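Diguanylate cyclase with PAS/PAC sensor (Marinobacter aquaeolei, PDB 3H9W) probably catalyses formation of cyclic di-GMP from two GTP molecules in its GGDEF domain, the piece here being the N-terminal PAS sensor domain. Local coordinates at residues H87-D92 with A98-M103; V53-K58 with H66-R71; K8-W11 with F16-I19; P21-E24 with P30-S33. One frame throughout, in Å; residues are numbered along the deposited sequence.

Interaction 1: residues H87-D92 with A98-M103; sequences HVVRDD and ALIGFM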
loop_
_atom_site.group_PDB
_atom_site.type_symbol
_atom_site.label_atom_id
_atom_site.label_comp_id
_atom_site.label_asym_id
_atom_site.label_seq_id
_atom_site.Cartn_x
_atom_site.Cartn_y
_atom_site.Cartn_z
ATOM N N HIS A 87 1.660 6.553 -1.950
ATOM C CA HIS A 87 2.685 6.574 -2.978
ATOM C C HIS A 87 2.243 7.667 -3.949
ATOM O O HIS A 87 1.079 7.699 -4.350
ATOM C CB HIS A 87 2.762 5.246 -3.719
ATOM C CG HIS A 87 3.659 5.292 -4.917
ATOM N ND1 HIS A 87 3.202 5.072 -6.197
ATOM C CD2 HIS A 87 4.974 5.593 -5.033
ATOM C CE1 HIS A 87 4.197 5.238 -7.052
ATOM N NE2 HIS A 87 5.282 5.555 -6.371
ATOM N N VAL A 88 3.159 8.561 -4.315
ATOM C CA VAL A 88 2.843 9.654 -5.238
ATOM C C VAL A 88 3.254 9.283 -6.659
ATOM O O VAL A 88 4.401 8.921 -6.899
ATOM C CB VAL A 88 3.582 10.948 -4.855
ATOM C CG1 VAL A 88 3.095 12.097 -5.722
ATOM C CG2 VAL A 88 3.370 11.257 -3.381
ATOM N N VAL A 89 2.309 9.379 -7.589
ATOM C CA VAL A 89 2.556 9.052 -8.991
ATOM C C VAL A 89 2.687 10.318 -9.836
ATOM O O VAL A 89 1.872 11.234 -9.720
ATOM C CB VAL A 89 1.405 8.209 -9.573
ATOM C CG1 VAL A 89 1.732 7.780 -11.000
ATOM C CG2 VAL A 89 1.150 7.002 -8.688
ATOM N N ARG A 90 3.712 10.361 -10.683
ATOM C CA ARG A 90 3.951 11.508 -11.558
ATOM C C ARG A 90 3.667 11.120 -13.004
ATOM O O ARG A 90 3.854 9.966 -13.387
ATOM C CB ARG A 90 5.401 11.979 -11.428
ATOM C CG ARG A 90 5.741 12.512 -10.056
ATOM C CD ARG A 90 7.183 12.972 -9.958
ATOM N NE ARG A 90 7.428 13.609 -8.672
ATOM C CZ ARG A 90 8.584 14.148 -8.304
ATOM N NH1 ARG A 90 9.624 14.129 -9.128
ATOM N NH2 ARG A 90 8.697 14.718 -7.109
ATOM N N ASP A 91 3.214 12.086 -13.801
ATOM C CA ASP A 91 2.906 11.836 -15.206
ATOM C C ASP A 91 4.155 11.940 -16.072
ATOM O O ASP A 91 5.249 12.194 -15.569
ATOM C CB ASP A 91 1.849 12.822 -15.720
ATOM C CG ASP A 91 2.301 14.268 -15.632
ATOM O OD1 ASP A 91 3.507 14.530 -15.819
ATOM O OD2 ASP A 91 1.446 15.145 -15.388
ATOM N N ASP A 92 3.979 11.761 -17.377
ATOM C CA ASP A 92 5.090 11.816 -18.325
ATOM C C ASP A 92 5.887 13.113 -18.308
ATOM O O ASP A 92 7.060 13.120 -18.677
ATOM C CB ASP A 92 4.588 11.553 -19.748
ATOM C CG ASP A 92 4.081 10.138 -19.932
ATOM O OD1 ASP A 92 4.698 9.208 -19.367
ATOM O OD2 ASP A 92 3.076 9.951 -20.648
ATOM N N ALA A 98 -1.336 11.553 -9.465
ATOM C CA ALA A 98 -2.266 10.872 -8.590
ATOM C C ALA A 98 -1.598 10.374 -7.332
ATOM O O ALA A 98 -0.375 10.412 -7.200
ATOM C CB ALA A 98 -2.914 9.711 -9.326
ATOM N N LEU A 99 -2.430 9.918 -6.402
ATOM C CA LEU A 99 -1.976 9.368 -5.133
ATOM C C LEU A 99 -2.615 7.984 -5.050
ATOM O O LEU A 99 -3.814 7.839 -5.277
ATOM C CB LEU A 99 -2.467 10.241 -3.975
ATOM C CG LEU A 99 -2.061 11.716 -3.998
ATOM C CD1 LEU A 99 -2.739 12.452 -2.845
ATOM C CD2 LEU A 99 -0.543 11.845 -3.898
ATOM N N ILE A 100 -1.815 6.972 -4.737
ATOM C CA ILE A 100 -2.310 5.603 -4.643
ATOM C C ILE A 100 -1.774 4.974 -3.365
ATOM O O ILE A 100 -0.611 5.162 -3.020
ATOM C CB ILE A 100 -1.816 4.741 -5.825
ATOM C CG1 ILE A 100 -0.288 4.644 -5.777
ATOM C CG2 ILE A 100 -2.235 5.368 -7.139
ATOM C CD1 ILE A 100 0.291 3.484 -6.563
ATOM N N GLY A 101 -2.606 4.216 -2.669
ATOM C CA GLY A 101 -2.117 3.603 -1.455
ATOM C C GLY A 101 -3.103 2.693 -0.776
ATOM O O GLY A 101 -4.027 2.168 -1.402
ATOM N N PHE A 102 -2.903 2.514 0.523
ATOM C CA PHE A 102 -3.765 1.655 1.320
ATOM C C PHE A 102 -4.026 2.282 2.680
ATOM O O PHE A 102 -3.197 3.023 3.199
ATOM C CB PHE A 102 -3.086 0.305 1.587
ATOM C CG PHE A 102 -2.927 -0.572 0.380
ATOM C CD1 PHE A 102 -3.978 -1.349 -0.073
ATOM C CD2 PHE A 102 -1.703 -0.655 -0.275
ATOM C CE1 PHE A 102 -3.815 -2.208 -1.169
ATOM C CE2 PHE A 102 -1.527 -1.507 -1.372
ATOM C CZ PHE A 102 -2.590 -2.282 -1.812
HETATM N N MSE A 103 -5.183 1.964 3.248
HETATM C CA MSE A 103 -5.530 2.399 4.593
HETATM C C MSE A 103 -5.556 1.097 5.373
HETATM O O MSE A 103 -6.102 0.097 4.906
HETATM C CB MSE A 103 -6.902 3.067 4.635
HETATM C CG MSE A 103 -6.865 4.547 4.343
HETATM SE SE MSE A 103 -8.632 5.221 3.977
HETATM C CE MSE A 103 -8.117 6.591 2.729
#
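His87 lies directly across from Ile100, and two backbone hydrogen bonds join them: His87 N to Ile100 O at 2.9 Å, and Ile100 N to His87 O at 3.0 Å, the latter nearly straight at 173°. Val89 and Ala98 form a second hydrogen-bonded pair, with Val89 N 2.9 Å from Ala98 O. Between them, Val88 and Leu99 make a non-hydrogen-bonded pair and turn to the other face of the sheet, where Val88 CG2 packs on Leu99 CD2 at 4.0 Å.

The side chain of His87 can be followed outward along its neighbour. CB sits 3.4 Å from Ile100 O; CG then comes alongside Ile100 CG1; and ND1 reaches Ile100 CD1 at 3.3 Å. The ring therefore presents an edge, not a face, to the isoleucine. Ile100 meets it because its CG1 stands between the backbone N and the carbonyl carbon (chi1 63°), which carries CD1 towards the ring. The same CG1 also touches Val89 CG2, 4.0 Å away, the two side chains crossing at about a right angle.

A serine in place of Ile100 would probably strip the His87 edge and Val89 CG2 of their shared apolar neighbour and open a gap beside ND1. Ile100 also packs on Ile100 of the second subunit, and the His87 ring meets Tyr18 of that subunit, so the face bearing both residues belongs to the dimer interface. The pairing itself is an antiparallel beta hairpin, strands 79-90 and 96-105, in the sheet of a PAS fold.

Interaction 2: residues V53-K58 with H66-R71; sequences VNFCVK and HEADYR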
loop_
_atom_site.group_PDB
_atom_site.type_symbol
_atom_site.label_atom_id
_atom_site.label_comp_id
_atom_site.label_asym_id
_atom_site.label_seq_id
_atom_site.Cartn_x
_atom_site.Cartn_y
_atom_site.Cartn_z
ATOM N N VAL A 53 -3.782 16.600 7.578
ATOM C CA VAL A 53 -4.093 17.228 6.307
ATOM C C VAL A 53 -2.908 18.037 5.780
ATOM O O VAL A 53 -2.484 17.856 4.638
ATOM C CB VAL A 53 -5.339 18.132 6.442
ATOM C CG1 VAL A 53 -5.702 18.735 5.091
ATOM C CG2 VAL A 53 -6.503 17.317 6.985
ATOM N N ASN A 54 -2.354 18.915 6.611
ATOM C CA ASN A 54 -1.218 19.734 6.184
ATOM C C ASN A 54 0.004 18.895 5.823
ATOM O O ASN A 54 0.692 19.177 4.841
ATOM C CB ASN A 54 -0.835 20.741 7.275
ATOM C CG ASN A 54 -1.921 21.769 7.526
ATOM O OD1 ASN A 54 -2.562 22.252 6.588
ATOM N ND2 ASN A 54 -2.123 22.121 8.793
ATOM N N PHE A 55 0.276 17.872 6.624
ATOM C CA PHE A 55 1.410 16.999 6.370
ATOM C C PHE A 55 1.239 16.304 5.015
ATOM O O PHE A 55 2.109 16.390 4.150
ATOM C CB PHE A 55 1.536 15.958 7.497
ATOM C CG PHE A 55 2.592 14.919 7.246
ATOM C CD1 PHE A 55 3.944 15.252 7.276
ATOM C CD2 PHE A 55 2.233 13.621 6.919
ATOM C CE1 PHE A 55 4.920 14.305 6.973
ATOM C CE2 PHE A 55 3.201 12.666 6.615
ATOM C CZ PHE A 55 4.542 13.008 6.641
ATOM N N CYS A 56 0.107 15.638 4.810
ATOM C CA CYS A 56 -0.106 14.935 3.546
ATOM C C CYS A 56 -0.068 15.851 2.327
ATOM O O CYS A 56 0.476 15.485 1.286
ATOM C CB CYS A 56 -1.419 14.147 3.589
ATOM S SG CYS A 56 -1.352 12.740 4.732
ATOM N N VAL A 57 -0.643 17.040 2.455
ATOM C CA VAL A 57 -0.638 17.998 1.360
ATOM C C VAL A 57 0.796 18.378 0.994
ATOM O O VAL A 57 1.190 18.322 -0.171
ATOM C CB VAL A 57 -1.407 19.273 1.749
ATOM C CG1 VAL A 57 -1.165 20.367 0.720
ATOM C CG2 VAL A 57 -2.886 18.966 1.840
ATOM N N LYS A 58 1.573 18.756 2.001
ATOM C CA LYS A 58 2.962 19.156 1.796
ATOM C C LYS A 58 3.793 18.054 1.142
ATOM O O LYS A 58 4.534 18.307 0.195
ATOM C CB LYS A 58 3.595 19.547 3.133
ATOM C CG LYS A 58 5.027 20.069 3.026
ATOM C CD LYS A 58 5.094 21.373 2.239
ATOM C CE LYS A 58 6.512 21.926 2.208
ATOM N NZ LYS A 58 7.457 20.959 1.584
ATOM N N HIS A 66 4.615 9.147 1.643
ATOM C CA HIS A 66 4.498 9.376 3.072
ATOM C C HIS A 66 3.447 8.471 3.680
ATOM O O HIS A 66 2.756 7.736 2.974
ATOM C CB HIS A 66 4.116 10.839 3.318
ATOM C CG HIS A 66 2.939 11.291 2.512
ATOM N ND1 HIS A 66 3.014 11.527 1.155
ATOM C CD2 HIS A 66 1.645 11.493 2.856
ATOM C CE1 HIS A 66 1.817 11.852 0.700
ATOM N NE2 HIS A 66 0.968 11.838 1.712
ATOM N N GLU A 67 3.334 8.531 5.002
ATOM C CA GLU A 67 2.347 7.741 5.724
ATOM C C GLU A 67 2.009 8.491 7.003
ATOM O O GLU A 67 2.833 9.244 7.515
ATOM C CB GLU A 67 2.900 6.354 6.064
ATOM C CG GLU A 67 4.005 6.360 7.099
ATOM C CD GLU A 67 4.409 4.955 7.520
ATOM O OE1 GLU A 67 4.934 4.214 6.670
ATOM O OE2 GLU A 67 4.195 4.599 8.701
ATOM N N ALA A 68 0.792 8.299 7.501
ATOM C CA ALA A 68 0.347 8.960 8.721
ATOM C C ALA A 68 -0.584 8.065 9.517
ATOM O O ALA A 68 -1.366 7.299 8.950
ATOM C CB ALA A 68 -0.372 10.277 8.381
ATOM N N ASP A 69 -0.480 8.158 10.838
ATOM C CA ASP A 69 -1.321 7.389 11.742
ATOM C C ASP A 69 -2.301 8.371 12.364
ATOM O O ASP A 69 -1.896 9.414 12.876
ATOM C CB ASP A 69 -0.481 6.752 12.855
ATOM C CG ASP A 69 0.393 5.618 12.361
ATOM O OD1 ASP A 69 0.564 5.483 11.131
ATOM O OD2 ASP A 69 0.910 4.861 13.210
ATOM N N TYR A 70 -3.587 8.048 12.314
ATOM C CA TYR A 70 -4.589 8.928 12.892
ATOM C C TYR A 70 -5.868 8.184 13.243
ATOM O O TYR A 70 -6.074 7.023 12.858
ATOM C CB TYR A 70 -4.919 10.076 11.925
ATOM C CG TYR A 70 -5.369 9.594 10.572
ATOM C CD1 TYR A 70 -4.454 9.417 9.532
ATOM C CD2 TYR A 70 -6.700 9.239 10.346
ATOM C CE1 TYR A 70 -4.854 8.892 8.305
ATOM C CE2 TYR A 70 -7.107 8.716 9.115
ATOM C CZ TYR A 70 -6.173 8.542 8.105
ATOM O OH TYR A 70 -6.565 7.983 6.906
ATOM N N ARG A 71 -6.724 8.870 13.990
ATOM C CA ARG A 71 -7.997 8.325 14.407
ATOM C C ARG A 71 -9.043 8.712 13.376
ATOM O O ARG A 71 -9.365 9.894 13.209
ATOM C CB ARG A 71 -8.366 8.879 15.790
ATOM C CG ARG A 71 -7.477 8.336 16.905
ATOM C CD ARG A 71 -7.305 9.320 18.050
ATOM N NE ARG A 71 -6.477 10.473 17.678
ATOM C CZ ARG A 71 -6.149 11.451 18.519
ATOM N NH1 ARG A 71 -6.577 11.417 19.776
ATOM N NH2 ARG A 71 -5.410 12.468 18.105
#
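His66, Phe55 and Cys56 carry this meeting of helix 46-61 with the start of strand 66-73; the short axes of helix 53-58 and strand 66-71 run at 172° to each other, 9.1 Å apart. A chi1 of 51° tucks CG of His66 between N and C and turns the imidazole to the helix. Its CD2 then lies 3.7 Å from Cys56 SG, which approaches the edge of the ring, while NE2 comes near the backbone of the same cysteine, 3.7 Å from Cys56 O.

Phe55 slides past His66 in the opposite direction. Its CE2 touches His66 CB at 3.9 Å and Glu67 O at 3.6 Å, and CD2 is a loose neighbour of Ala68 CB at 4.5 Å. The two ring planes are almost perpendicular, 86° apart, but the centroids are 5.9 Å from each other and the approach is oblique, so the pair is neither a stack nor a T-shape.

Two polar atoms find their partners outside the segments: Cys56 O accepts from Ser60 OG, and His66 ND1 bonds to Val64 O. Since a carbonyl oxygen can only accept, ND1 probably carries a proton. Across the two segments, by contrast, the evidence is of van der Waals and sulfur-aromatic contact alone, which suggests that close packing, not hydrogen bonding between these segments, seats the helix on the sheet here.

Interaction 3: residues K8-W11 with F16-I19; sequences KINW and FEYI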
loop_
_atom_site.group_PDB
_atom_site.type_symbol
_atom_site.label_atom_id
_atom_site.label_comp_id
_atom_site.label_asym_id
_atom_site.label_seq_id
_atom_site.Cartn_x
_atom_site.Cartn_y
_atom_site.Cartn_z
ATOM N N LYS A 8 -7.225 5.334 -4.436
ATOM C CA LYS A 8 -6.487 6.165 -5.371
ATOM C C LYS A 8 -7.201 7.500 -5.467
ATOM O O LYS A 8 -8.436 7.556 -5.447
ATOM C CB LYS A 8 -6.433 5.528 -6.760
ATOM C CG LYS A 8 -5.647 6.354 -7.775
ATOM C CD LYS A 8 -5.710 5.741 -9.165
ATOM C CE LYS A 8 -4.849 6.514 -10.156
ATOM N NZ LYS A 8 -4.897 5.908 -11.512
ATOM N N ILE A 9 -6.415 8.566 -5.560
ATOM C CA ILE A 9 -6.935 9.926 -5.657
ATOM C C ILE A 9 -6.391 10.634 -6.893
ATOM O O ILE A 9 -5.185 10.619 -7.147
ATOM C CB ILE A 9 -6.531 10.774 -4.428
ATOM C CG1 ILE A 9 -7.304 10.321 -3.188
ATOM C CG2 ILE A 9 -6.784 12.256 -4.711
ATOM C CD1 ILE A 9 -8.728 10.792 -3.154
ATOM N N ASN A 10 -7.282 11.253 -7.657
ATOM C CA ASN A 10 -6.888 12.006 -8.845
ATOM C C ASN A 10 -6.374 13.333 -8.301
ATOM O O ASN A 10 -7.127 14.095 -7.706
ATOM C CB ASN A 10 -8.105 12.228 -9.753
ATOM C CG ASN A 10 -7.783 13.067 -10.976
ATOM O OD1 ASN A 10 -7.484 14.255 -10.867
ATOM N ND2 ASN A 10 -7.838 12.448 -12.146
ATOM N N TRP A 11 -5.086 13.597 -8.491
ATOM C CA TRP A 11 -4.463 14.809 -7.986
ATOM C C TRP A 11 -5.111 16.106 -8.468
ATOM O O TRP A 11 -5.306 17.036 -7.685
ATOM C CB TRP A 11 -2.975 14.810 -8.342
ATOM C CG TRP A 11 -2.231 16.007 -7.833
ATOM C CD1 TRP A 11 -1.683 17.014 -8.579
ATOM C CD2 TRP A 11 -1.945 16.321 -6.464
ATOM N NE1 TRP A 11 -1.074 17.934 -7.757
ATOM C CE2 TRP A 11 -1.223 17.534 -6.455
ATOM C CE3 TRP A 11 -2.233 15.696 -5.243
ATOM C CZ2 TRP A 11 -0.780 18.134 -5.272
ATOM C CZ3 TRP A 11 -1.794 16.294 -4.066
ATOM C CH2 TRP A 11 -1.076 17.503 -4.090
ATOM N N PHE A 16 -11.663 10.792 -5.240
ATOM C CA PHE A 16 -11.321 9.380 -5.151
ATOM C C PHE A 16 -11.683 8.673 -6.450
ATOM O O PHE A 16 -12.821 8.751 -6.912
ATOM C CB PHE A 16 -12.072 8.716 -3.995
ATOM C CG PHE A 16 -11.372 8.823 -2.670
ATOM C CD1 PHE A 16 -10.303 7.982 -2.365
ATOM C CD2 PHE A 16 -11.774 9.765 -1.730
ATOM C CE1 PHE A 16 -9.648 8.076 -1.142
ATOM C CE2 PHE A 16 -11.125 9.868 -0.500
ATOM C CZ PHE A 16 -10.060 9.025 -0.204
ATOM N N GLU A 17 -10.705 7.995 -7.041
ATOM C CA GLU A 17 -10.924 7.245 -8.276
ATOM C C GLU A 17 -11.604 5.945 -7.845
ATOM O O GLU A 17 -12.521 5.442 -8.502
ATOM C CB GLU A 17 -9.583 6.952 -8.948
ATOM C CG GLU A 17 -9.655 6.730 -10.445
ATOM C CD GLU A 17 -8.936 7.817 -11.227
ATOM O OE1 GLU A 17 -9.352 8.995 -11.139
ATOM O OE2 GLU A 17 -7.948 7.498 -11.922
ATOM N N TYR A 18 -11.146 5.406 -6.721
ATOM C CA TYR A 18 -11.719 4.192 -6.172
ATOM C C TYR A 18 -11.236 4.013 -4.740
ATOM O O TYR A 18 -10.235 4.604 -4.331
ATOM C CB TYR A 18 -11.328 2.967 -7.021
ATOM C CG TYR A 18 -9.852 2.620 -7.029
ATOM C CD1 TYR A 18 -9.254 1.977 -5.941
ATOM C CD2 TYR A 18 -9.044 2.954 -8.117
ATOM C CE1 TYR A 18 -7.888 1.682 -5.939
ATOM C CE2 TYR A 18 -7.679 2.664 -8.123
ATOM C CZ TYR A 18 -7.107 2.032 -7.035
ATOM O OH TYR A 18 -5.756 1.760 -7.031
ATOM N N ILE A 19 -11.986 3.228 -3.980
ATOM C CA ILE A 19 -11.638 2.907 -2.608
ATOM C C ILE A 19 -12.307 1.575 -2.306
ATOM O O ILE A 19 -13.488 1.388 -2.586
ATOM C CB ILE A 19 -12.091 4.015 -1.611
ATOM C CG1 ILE A 19 -11.582 3.673 -0.207
ATOM C CG2 ILE A 19 -13.603 4.170 -1.630
ATOM C CD1 ILE A 19 -11.695 4.830 0.775
#
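Two aromatic rings, Phe16 and Tyr18, each receive an aliphatic group of segment 8-11 on one face. Ile9 CD1 is placed over the Phe16 ring as a CH-pi contact, modelled too close for its exact distance to be trusted. Lys8 CB lies over Tyr18, 3.8 Å from its ring centroid, and this ring also meets His87 of the second subunit.

The rings diverge to different faces because the register slips by one between Lys8 and Ile9. In this beta bulge Lys8 N bonds to Tyr18 O at 3.1 Å, whereas Lys8 O takes Glu17 N at 2.8 Å. Lys8 is fully extended from its first torsion (chi1 -179°) onward and runs beside Glu17, its NZ making a weak salt bridge to Glu17 OE2 at 3.5 Å.

Replacing Phe16 with a serine would probably leave the Ile9 CD1 methyl without its aromatic floor and open a gap there.

Strand 5-10 lies between 15-19 and 96-105: Ile9 pairs through its backbone with Leu99, and Lys8 rests against Ala98 and Ile100, while Phe16, on the outer strand of this chain's sheet, touches Trp7.

Interaction 4: residues P21-E24 with P30-S33; sequences PQIE and PQGS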
loop_
_atom_site.group_PDB
_atom_site.type_symbol
_atom_site.label_atom_id
_atom_site.label_comp_id
_atom_site.label_asym_id
_atom_site.label_seq_id
_atom_site.Cartn_x
_atom_site.Cartn_y
_atom_site.Cartn_z
ATOM N N PRO A 21 -14.165 -1.735 -0.871
ATOM C CA PRO A 21 -15.412 -1.873 -0.115
ATOM C C PRO A 21 -15.186 -2.131 1.369
ATOM O O PRO A 21 -16.078 -1.913 2.181
ATOM C CB PRO A 21 -16.120 -3.032 -0.818
ATOM C CG PRO A 21 -14.970 -3.864 -1.334
ATOM C CD PRO A 21 -14.036 -2.807 -1.875
ATOM N N GLN A 22 -13.988 -2.581 1.729
ATOM C CA GLN A 22 -13.675 -2.849 3.134
ATOM C C GLN A 22 -13.759 -1.562 3.968
ATOM O O GLN A 22 -13.838 -1.616 5.198
ATOM C CB GLN A 22 -12.266 -3.434 3.259
ATOM C CG GLN A 22 -11.956 -4.571 2.281
ATOM C CD GLN A 22 -11.165 -4.109 1.057
ATOM O OE1 GLN A 22 -11.609 -3.248 0.295
ATOM N NE2 GLN A 22 -9.985 -4.695 0.865
ATOM N N ILE A 23 -13.739 -0.406 3.301
ATOM C CA ILE A 23 -13.804 0.874 4.010
ATOM C C ILE A 23 -15.152 1.029 4.712
ATOM O O ILE A 23 -15.267 1.734 5.723
ATOM C CB ILE A 23 -13.581 2.075 3.045
ATOM C CG1 ILE A 23 -13.365 3.372 3.843
ATOM C CG2 ILE A 23 -14.781 2.246 2.133
ATOM C CD1 ILE A 23 -12.090 3.381 4.696
ATOM N N GLU A 24 -16.171 0.361 4.180
ATOM C CA GLU A 24 -17.510 0.436 4.754
ATOM C C GLU A 24 -17.595 -0.421 6.014
ATOM O O GLU A 24 -18.144 0.004 7.037
ATOM C CB GLU A 24 -18.548 -0.020 3.721
ATOM C CG GLU A 24 -19.977 0.333 4.090
ATOM C CD GLU A 24 -20.955 0.043 2.971
ATOM O OE1 GLU A 24 -20.649 0.392 1.809
ATOM O OE2 GLU A 24 -22.035 -0.521 3.251
ATOM N N PRO A 30 -21.144 4.575 3.809
ATOM C CA PRO A 30 -21.319 3.822 2.563
ATOM C C PRO A 30 -20.066 3.991 1.707
ATOM O O PRO A 30 -19.510 5.083 1.630
ATOM C CB PRO A 30 -22.540 4.487 1.924
ATOM C CG PRO A 30 -23.326 4.957 3.109
ATOM C CD PRO A 30 -22.256 5.521 4.016
ATOM N N GLN A 31 -19.619 2.913 1.078
ATOM C CA GLN A 31 -18.436 2.976 0.236
ATOM C C GLN A 31 -18.553 4.108 -0.781
ATOM O O GLN A 31 -17.600 4.855 -1.013
ATOM C CB GLN A 31 -18.232 1.640 -0.485
ATOM C CG GLN A 31 -17.148 1.654 -1.555
ATOM C CD GLN A 31 -17.022 0.320 -2.269
ATOM O OE1 GLN A 31 -17.974 -0.459 -2.319
ATOM N NE2 GLN A 31 -15.849 0.057 -2.837
ATOM N N GLY A 32 -19.733 4.250 -1.372
ATOM C CA GLY A 32 -19.929 5.289 -2.370
ATOM C C GLY A 32 -19.869 6.716 -1.850
ATOM O O GLY A 32 -19.838 7.660 -2.642
ATOM N N SER A 33 -19.848 6.879 -0.527
ATOM C CA SER A 33 -19.810 8.207 0.091
ATOM C C SER A 33 -18.419 8.841 0.081
ATOM O O SER A 33 -18.272 10.039 0.332
ATOM C CB SER A 33 -20.302 8.135 1.538
ATOM O OG SER A 33 -19.312 7.539 2.365
#
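Glu24 and Gln31 cross at about a right angle, with the planes of carboxylate and amide 67° apart. The hydrogen bond of the carboxylate across the contact is to the backbone, not to the side-chain amide: Gln31 N donates to Glu24 OE1 at 2.8 Å, with an N-H...O angle of 163°, meeting the oxygen from above the carboxylate plane. Glu24 gets there with CG anti to its own N (chi1 -166°) and an extended chain, and OE1 also rests 3.6 Å from both Pro30 CA and Gln31 CB.

Gln31 and Pro21 lie side by side and point the same way. The amide end is laid along the proline, with Gln31 OE1 3.5 Å from Pro21 CB and NE2 at the same distance from Pro21 CD. NE2 also comes close to Pro21 N, which has no hydrogen to offer; the polar partner of Gln31 NE2 is Ile19 O, at the end of strand 15-19.

The contact joins helix 22-27 of this PAS fold to the short 3-10 segment 31-33 that follows it on the way to helix 37-42. Glu24 brings its charge to the first N-H of that segment, an end where a negative group is probably favoured.

Ile23 adds a little apolar packing, its CG2 lying 4.2 Å from Gln31 CA. Beyond it, Pro30 O accepts both Ser33 N and Ser33 OG, the hydroxyl at 2.6 Å and in the carbonyl plane, and Ser33 OG is hydrogen-bonded to Arg43 as well.

Overall arrangement
Interactions 1 and 3 are neighbours in one antiparallel sheet, joined through Leu99 O and Ile9 N, and both rest on backbone pairing, regular in the first and bulged in the second. Interaction 2 is the buried one, on the opposite side of the chain's centre from interaction 3: it seats a helix on the other outer strand by apolar and sulfur-aromatic contact. Interaction 1 is partly buried, whereas 3 and 4 lie at the surface and use charged side chains, a weak salt bridge in one, a carboxylate taking a backbone N-H in the other. Gln31 NE2 with Ile19 O links these two, and Met103 touches both Tyr70 and Ile23, bringing interaction 1 against 2 and 4.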